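Local coordinates for protein thiamine-monophosphate kinase (Aquifex aeolicus, PDB 1VQV) that catalyses the ATP-dependent phosphorylation of thiamine monophosphate to thiamine diphosphate, the active form of vitamin B1, at residues 163-168 / 247-252; 178-183 / 237-242; 195-200 / 272-277. All blocks are in the same frame, centred on the assembly; numbering follows the deposited sequence.

Interaction 1: residues 163-168 / 247-252; sequences GLELLL and YGKNPI
L166, on helix 159-168, reaches Y247 with one methyl: CD2 of L166 stands 4.0 Å from OH of Y247 and 4.1 Å from its CZ, and the methyl meets the phenol end of the ring obliquely. The two side chains cross at about a right angle. In Y247, CG lies anti to the carbonyl carbon (chi1 -59°), which sends the ring out from the end of helix 238-246 toward the leucine. Beside this apolar touch runs a looser one, in which the methylene CE of K249 lies 4.3 Å from OE1 of E165. NZ of K249 stays 5.3 Å from OE1 of E165, so the opposite charges do not touch and any attraction between them is probably weak.

The second shell fixes these groups. OH of Y247 is hydrogen-bonded to E178, and Y243 stacks on the ring. The carboxylate of E165 is claimed by Y243 and Y254 through OE1 and by R161 through OE2. G248, with its positive phi, is the C-prime residue of a Schellman motif that ends the helix.

With the polar ends of E165 and Y247 bonded elsewhere, the L166-Y247 and E165-K249 touches join the segments by modest van der Waals contact.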
# COMPACT_ATOMS: atom_id res chain seq x y z
N GLY B 163 26.07 -10.24 0.20
CA GLY B 163 25.18 -11.11 -0.56
C GLY B 163 24.67 -10.48 -1.85
O GLY B 163 24.58 -11.16 -2.88
N LEU B 164 24.34 -9.20 -1.81
CA LEU B 164 23.87 -8.50 -2.99
C LEU B 164 25.00 -8.43 -4.02
O LEU B 164 24.78 -8.54 -5.23
CB LEU B 164 23.42 -7.09 -2.63
CG LEU B 164 23.08 -6.16 -3.81
CD1 LEU B 164 22.06 -6.84 -4.71
CD2 LEU B 164 22.55 -4.83 -3.28
N GLU B 165 26.22 -8.25 -3.52
CA GLU B 165 27.39 -8.18 -4.38
C GLU B 165 27.67 -9.54 -4.99
O GLU B 165 28.06 -9.63 -6.16
CB GLU B 165 28.60 -7.68 -3.60
CG GLU B 165 28.61 -6.17 -3.34
CD GLU B 165 29.58 -5.79 -2.24
OE1 GLU B 165 30.65 -6.41 -2.15
OE2 GLU B 165 29.28 -4.86 -1.47
N LEU B 166 27.47 -10.61 -4.21
CA LEU B 166 27.68 -11.97 -4.70
C LEU B 166 26.61 -12.26 -5.78
O LEU B 166 26.88 -12.91 -6.79
CB LEU B 166 27.56 -12.99 -3.56
CG LEU B 166 28.64 -13.04 -2.46
CD1 LEU B 166 28.39 -14.19 -1.49
CD2 LEU B 166 30.00 -13.22 -3.10
N LEU B 167 25.40 -11.78 -5.56
CA LEU B 167 24.36 -11.98 -6.55
C LEU B 167 24.77 -11.23 -7.81
O LEU B 167 24.74 -11.80 -8.90
CB LEU B 167 23.03 -11.44 -6.03
CG LEU B 167 22.39 -12.33 -4.98
CD1 LEU B 167 21.14 -11.67 -4.42
CD2 LEU B 167 22.06 -13.69 -5.62
N LEU B 168 25.16 -9.97 -7.67
CA LEU B 168 25.56 -9.20 -8.84
C LEU B 168 26.69 -9.88 -9.61
O LEU B 168 26.91 -9.59 -10.77
CB LEU B 168 25.98 -7.78 -8.44
CG LEU B 168 24.95 -6.83 -7.79
CD1 LEU B 168 25.59 -5.46 -7.63
CD2 LEU B 168 23.68 -6.71 -8.65
N TYR B 247 37.52 -11.67 -1.16
CA TYR B 247 37.43 -10.60 -2.16
C TYR B 247 38.18 -9.39 -1.65
O TYR B 247 37.96 -8.27 -2.11
CB TYR B 247 35.96 -10.22 -2.45
CG TYR B 247 35.18 -11.40 -2.97
CD1 TYR B 247 34.75 -12.40 -2.10
CD2 TYR B 247 34.99 -11.59 -4.34
CE1 TYR B 247 34.15 -13.55 -2.56
CE2 TYR B 247 34.39 -12.75 -4.83
CZ TYR B 247 33.98 -13.73 -3.93
OH TYR B 247 33.44 -14.91 -4.39
N GLY B 248 39.06 -9.65 -0.69
CA GLY B 248 39.89 -8.61 -0.09
C GLY B 248 39.18 -7.30 0.21
O GLY B 248 39.31 -6.32 -0.54
N LYS B 249 38.44 -7.26 1.31
CA LYS B 249 37.73 -6.04 1.68
C LYS B 249 37.73 -5.86 3.19
O LYS B 249 38.13 -6.77 3.92
CB LYS B 249 36.31 -6.08 1.12
CG LYS B 249 36.29 -6.01 -0.37
CD LYS B 249 34.87 -5.94 -0.90
CE LYS B 249 34.85 -5.42 -2.33
NZ LYS B 249 35.31 -4.00 -2.40
N ASN B 250 37.28 -4.70 3.67
CA ASN B 250 37.26 -4.48 5.11
C ASN B 250 35.92 -4.78 5.74
O ASN B 250 34.94 -4.05 5.56
CB ASN B 250 37.66 -3.05 5.47
CG ASN B 250 37.67 -2.82 6.98
OD1 ASN B 250 38.29 -3.57 7.73
ND2 ASN B 250 36.97 -1.79 7.42
N PRO B 251 35.87 -5.86 6.53
CA PRO B 251 34.62 -6.23 7.18
C PRO B 251 33.98 -5.04 7.85
O PRO B 251 32.77 -4.86 7.74
CB PRO B 251 35.05 -7.32 8.17
CG PRO B 251 36.51 -7.02 8.41
CD PRO B 251 36.99 -6.67 7.03
N ILE B 252 34.78 -4.22 8.52
CA ILE B 252 34.24 -3.06 9.22
C ILE B 252 33.52 -2.09 8.30
O ILE B 252 32.43 -1.59 8.63
CB ILE B 252 35.34 -2.31 9.99
CG1 ILE B 252 36.05 -3.27 10.95
CG2 ILE B 252 34.74 -1.14 10.78
CD1 ILE B 252 35.17 -3.76 12.08

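Interaction 2: residues 178-183 / 237-242; sequences ELALIQ and SNELKM. With PO4 (phosphate ion), chain E.
The hydroxyl OG of S237, N-cap of helix 238-246, is gripped by two partners: it accepts from N of L240 at 3.3 Å with an N-H...O angle of 160°, and it is hydrogen-bonded to D159 at the start of helix 159-168. This cap secures the first helical turn, against which L181 of helix 176-186 rests. L181 meets E239 there along the aliphatic part of the glutamate, with CG of L181 3.7 Å from CB of E239, while CD2 of L181 lies 3.9 Å from CG of E239. The other methyl, CD1 of L181, reaches the backbone at O of E239, 3.5 Å away. The glutamate chain bends at chi2 (-70°), which brings its carboxylate round beside A180, whose CB is 4.2 Å from OE1 of E239.

A phosphate ion, probably from the crystallisation liquor, sits at the same helix start and receives a weak bond from N of N238 to its O1 at 3.4 Å. Anions are often found at helix N-termini, where backbone N-H groups point outward. The approach of the E239 carboxylate to this ion is too short to be trusted, and its ion pair with R184 is long and weak.

The axes of segments 178-183 and 238-242, on helices 176-186 and 238-246, come within 9.1 Å and cross at -115°. Helix 159-168 flanks the junction, with A162 and D159 touching L181, and F177 packs on E239 from the preceding turn of helix 176-186.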
# COMPACT_ATOMS: atom_id res chain seq x y z
N GLU B 178 29.22 -18.31 1.11
CA GLU B 178 28.69 -17.30 0.23
C GLU B 178 27.18 -17.41 0.14
O GLU B 178 26.48 -16.41 0.03
CB GLU B 178 29.34 -17.42 -1.15
CG GLU B 178 30.84 -17.14 -1.08
CD GLU B 178 31.57 -17.42 -2.38
OE1 GLU B 178 31.44 -18.53 -2.92
OE2 GLU B 178 32.31 -16.52 -2.85
N LEU B 179 26.66 -18.64 0.23
CA LEU B 179 25.22 -18.85 0.17
C LEU B 179 24.51 -18.23 1.37
O LEU B 179 23.52 -17.53 1.21
CB LEU B 179 24.90 -20.34 0.07
CG LEU B 179 25.13 -21.01 -1.29
CD1 LEU B 179 24.63 -22.44 -1.23
CD2 LEU B 179 24.40 -20.24 -2.40
N ALA B 180 25.03 -18.50 2.57
CA ALA B 180 24.44 -17.97 3.80
C ALA B 180 24.33 -16.45 3.72
O ALA B 180 23.43 -15.85 4.30
CB ALA B 180 25.28 -18.37 4.99
N LEU B 181 25.27 -15.84 2.99
CA LEU B 181 25.30 -14.39 2.82
C LEU B 181 24.19 -13.92 1.89
O LEU B 181 23.52 -12.91 2.15
CB LEU B 181 26.65 -13.95 2.25
CG LEU B 181 27.81 -13.95 3.25
CD1 LEU B 181 29.13 -13.58 2.55
CD2 LEU B 181 27.49 -12.96 4.35
N ILE B 182 24.02 -14.67 0.80
CA ILE B 182 23.01 -14.38 -0.20
C ILE B 182 21.63 -14.58 0.42
O ILE B 182 20.73 -13.77 0.25
CB ILE B 182 23.16 -15.33 -1.42
CG1 ILE B 182 24.61 -15.34 -1.90
CG2 ILE B 182 22.22 -14.91 -2.55
CD1 ILE B 182 24.89 -16.24 -3.10
N GLN B 183 21.49 -15.67 1.15
CA GLN B 183 20.22 -15.97 1.78
C GLN B 183 19.81 -14.86 2.75
O GLN B 183 18.64 -14.52 2.84
CB GLN B 183 20.32 -17.35 2.46
CG GLN B 183 20.63 -18.46 1.42
CD GLN B 183 20.58 -19.90 1.95
OE1 GLN B 183 20.68 -20.87 1.17
NE2 GLN B 183 20.43 -20.06 3.27
N SER B 237 29.94 -11.45 11.28
CA SER B 237 29.70 -12.85 10.99
C SER B 237 30.89 -13.51 10.32
O SER B 237 31.72 -12.84 9.70
CB SER B 237 28.46 -12.99 10.10
OG SER B 237 28.77 -13.57 8.85
N ASN B 238 30.96 -14.83 10.47
CA ASN B 238 32.03 -15.64 9.89
C ASN B 238 32.12 -15.61 8.36
O ASN B 238 33.21 -15.56 7.81
CB ASN B 238 31.91 -17.08 10.40
CG ASN B 238 32.45 -17.25 11.82
OD1 ASN B 238 31.85 -16.76 12.81
ND2 ASN B 238 33.59 -17.93 11.94
N GLU B 239 30.97 -15.65 7.68
CA GLU B 239 31.00 -15.60 6.22
C GLU B 239 31.33 -14.20 5.69
O GLU B 239 31.90 -14.07 4.60
CB GLU B 239 29.68 -16.13 5.64
CG GLU B 239 28.46 -16.02 6.55
CD GLU B 239 28.51 -16.97 7.73
OE1 GLU B 239 28.61 -18.21 7.53
OE2 GLU B 239 28.44 -16.47 8.87
N LEU B 240 30.99 -13.16 6.45
CA LEU B 240 31.32 -11.81 6.03
C LEU B 240 32.83 -11.68 6.14
O LEU B 240 33.49 -11.03 5.31
CB LEU B 240 30.64 -10.75 6.90
CG LEU B 240 31.05 -9.32 6.49
CD1 LEU B 240 30.72 -9.11 5.04
CD2 LEU B 240 30.34 -8.29 7.34
N LYS B 241 33.40 -12.31 7.16
CA LYS B 241 34.85 -12.26 7.33
C LYS B 241 35.51 -12.94 6.14
O LYS B 241 36.39 -12.37 5.48
CB LYS B 241 35.25 -12.97 8.63
CG LYS B 241 34.97 -12.14 9.83
CD LYS B 241 35.27 -12.91 11.08
CE LYS B 241 35.09 -12.04 12.31
NZ LYS B 241 35.41 -12.87 13.48
N MSE B 242 35.06 -14.16 5.87
CA MSE B 242 35.55 -14.97 4.76
C MSE B 242 35.34 -14.25 3.43
O MSE B 242 36.26 -14.12 2.62
CB MSE B 242 34.84 -16.32 4.77
CG MSE B 242 34.94 -17.03 6.12
SE MSE B 242 34.11 -18.80 6.16
CE MSE B 242 32.42 -18.40 7.09
P PO4 E . 27.70 -16.73 12.28
O1 PO4 E . 29.09 -16.59 12.77
O2 PO4 E . 26.77 -16.16 13.27
O3 PO4 E . 27.55 -16.01 11.01
O4 PO4 E . 27.39 -18.16 12.07

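Interaction 3: residues 195-200 / 272-277; sequences VKHIQK and RWNPFL
With chi1 at -174°, H197 extends its imidazole away from helix 195-201 and toward the loop segment 272-277, where L277, its CG turned anti to the carbonyl carbon, comes to meet the base of the ring. CD1 of L277 lies 3.9 Å from CB of H197 and approaches the ring obliquely. At the far end the ring edge faces the backbone: CE1 of H197 is 3.1 Å from O of R272, which lies in the ring plane. Between these two points, CB of N274 sits 4.2 Å from ND1 of H197, and the amide and imidazole planes stand nearly perpendicular, 83° apart.

The imidazole is fixed from outside as well, since its NE2 is hydrogen-bonded to H268 at the end of strand 263-268, and Y201 and M279 border it. With an alanine in place of H197, H268 would probably lose that partner and a gap would be likely to open beside L277 and N274.

N274 shapes the loop itself, its OD1 accepting from N of F276 at 2.8 Å, with the donor tilted 31° from the carbonyl plane, and more weakly from N of L277. Acceptance from the backbone N two residues on defines an Asx turn, which here bends the loop between strands 263-268 and 280-286 of the mixed sheet against which helix 195-201 is packed.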
# COMPACT_ATOMS: atom_id res chain seq x y z
N VAL B 195 10.55 -8.75 19.97
CA VAL B 195 9.42 -7.92 20.30
C VAL B 195 9.28 -7.70 21.79
O VAL B 195 9.29 -6.55 22.23
CB VAL B 195 8.10 -8.47 19.67
CG1 VAL B 195 6.88 -8.03 20.47
CG2 VAL B 195 7.96 -7.93 18.25
N LYS B 196 9.18 -8.77 22.56
CA LYS B 196 9.06 -8.66 24.02
C LYS B 196 10.14 -7.77 24.63
O LYS B 196 9.86 -6.90 25.45
CB LYS B 196 9.12 -10.04 24.65
CG LYS B 196 8.09 -11.00 24.10
CD LYS B 196 6.68 -10.52 24.39
CE LYS B 196 5.67 -11.62 24.13
NZ LYS B 196 5.99 -12.82 24.94
N HIS B 197 11.38 -8.00 24.22
CA HIS B 197 12.48 -7.22 24.75
C HIS B 197 12.38 -5.75 24.41
O HIS B 197 12.58 -4.90 25.27
CB HIS B 197 13.83 -7.75 24.26
CG HIS B 197 15.00 -7.07 24.89
ND1 HIS B 197 15.44 -7.38 26.16
CD2 HIS B 197 15.77 -6.04 24.47
CE1 HIS B 197 16.42 -6.57 26.49
NE2 HIS B 197 16.64 -5.75 25.48
N ILE B 198 12.07 -5.45 23.16
CA ILE B 198 11.98 -4.05 22.72
C ILE B 198 10.76 -3.31 23.26
O ILE B 198 10.85 -2.12 23.60
CB ILE B 198 11.97 -3.97 21.18
CG1 ILE B 198 13.26 -4.58 20.62
CG2 ILE B 198 11.81 -2.53 20.74
CD1 ILE B 198 14.53 -3.85 21.02
N GLN B 199 9.62 -4.01 23.32
CA GLN B 199 8.37 -3.45 23.82
C GLN B 199 8.42 -3.35 25.34
O GLN B 199 7.41 -3.09 25.98
CB GLN B 199 7.16 -4.35 23.43
CG GLN B 199 6.92 -5.59 24.35
CD GLN B 199 5.66 -6.44 24.00
OE1 GLN B 199 5.52 -6.97 22.89
NE2 GLN B 199 4.77 -6.60 24.98
N LYS B 200 9.61 -3.54 25.91
CA LYS B 200 9.74 -3.53 27.36
C LYS B 200 10.99 -2.86 27.91
O LYS B 200 10.98 -2.39 29.04
CB LYS B 200 9.68 -4.96 27.87
CG LYS B 200 9.99 -5.16 29.34
CD LYS B 200 8.73 -5.17 30.19
CE LYS B 200 9.01 -5.82 31.54
NZ LYS B 200 9.63 -7.16 31.33
N ARG B 272 20.09 -4.32 31.44
CA ARG B 272 19.03 -5.13 30.83
C ARG B 272 19.31 -6.07 29.64
O ARG B 272 18.49 -6.15 28.72
CB ARG B 272 17.85 -4.22 30.48
CG ARG B 272 16.93 -3.97 31.64
CD ARG B 272 17.08 -2.58 32.26
NE ARG B 272 15.96 -2.33 33.16
CZ ARG B 272 15.25 -1.20 33.21
NH1 ARG B 272 15.55 -0.18 32.39
NH2 ARG B 272 14.20 -1.10 34.04
N TRP B 273 20.44 -6.78 29.64
CA TRP B 273 20.69 -7.70 28.52
C TRP B 273 19.95 -9.01 28.75
O TRP B 273 19.87 -9.51 29.88
CB TRP B 273 22.20 -7.96 28.29
CG TRP B 273 23.02 -8.36 29.50
CD1 TRP B 273 23.71 -7.53 30.34
CD2 TRP B 273 23.28 -9.70 29.97
NE1 TRP B 273 24.38 -8.26 31.30
CE2 TRP B 273 24.13 -9.58 31.10
CE3 TRP B 273 22.87 -10.97 29.55
CZ2 TRP B 273 24.59 -10.71 31.81
CZ3 TRP B 273 23.32 -12.09 30.26
CH2 TRP B 273 24.17 -11.94 31.39
N ASN B 274 19.40 -9.57 27.68
CA ASN B 274 18.65 -10.82 27.74
C ASN B 274 19.57 -12.04 27.71
O ASN B 274 20.57 -12.06 27.00
CB ASN B 274 17.65 -10.87 26.58
CG ASN B 274 16.59 -11.93 26.77
OD1 ASN B 274 16.74 -13.08 26.35
ND2 ASN B 274 15.50 -11.55 27.43
N PRO B 275 19.22 -13.09 28.48
CA PRO B 275 19.99 -14.34 28.56
C PRO B 275 19.83 -15.24 27.33
O PRO B 275 20.50 -16.27 27.23
CB PRO B 275 19.41 -15.00 29.79
CG PRO B 275 17.96 -14.67 29.65
CD PRO B 275 18.01 -13.19 29.32
N PHE B 276 18.94 -14.86 26.42
CA PHE B 276 18.65 -15.67 25.24
C PHE B 276 18.87 -15.02 23.88
O PHE B 276 19.00 -15.73 22.89
CB PHE B 276 17.21 -16.17 25.29
CG PHE B 276 16.88 -16.96 26.52
CD1 PHE B 276 15.91 -16.50 27.41
CD2 PHE B 276 17.51 -18.17 26.78
CE1 PHE B 276 15.58 -17.23 28.54
CE2 PHE B 276 17.19 -18.91 27.91
CZ PHE B 276 16.22 -18.44 28.79
N LEU B 277 18.92 -13.69 23.81
CA LEU B 277 19.10 -12.99 22.54
C LEU B 277 20.55 -12.64 22.22
O LEU B 277 21.29 -12.19 23.09
CB LEU B 277 18.26 -11.72 22.52
CG LEU B 277 16.77 -11.89 22.82
CD1 LEU B 277 16.09 -10.53 22.85
CD2 LEU B 277 16.14 -12.78 21.76

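Overall arrangement
Interactions 1 and 2 are neighbours, their centres about 9 Å apart, and they share one helical cluster: helices 159-168 and 176-186, consecutive in the chain, pack against helix 238-246 and the turn into helix 251-256. Both segments of interaction 2 fall between those of interaction 1 in sequence. Interaction 3 stands apart, its centre about 31 Å from that of interaction 1 and about 26 Å from that of interaction 2, where helix 195-201 meets a loop of the mixed sheet that holds strands 263-268 and 280-286. Its segments alternate along the chain with those of the other two, so the contacts join sequence-distant parts in crossing order. All three lie away from the ATP, substrate and magnesium sites.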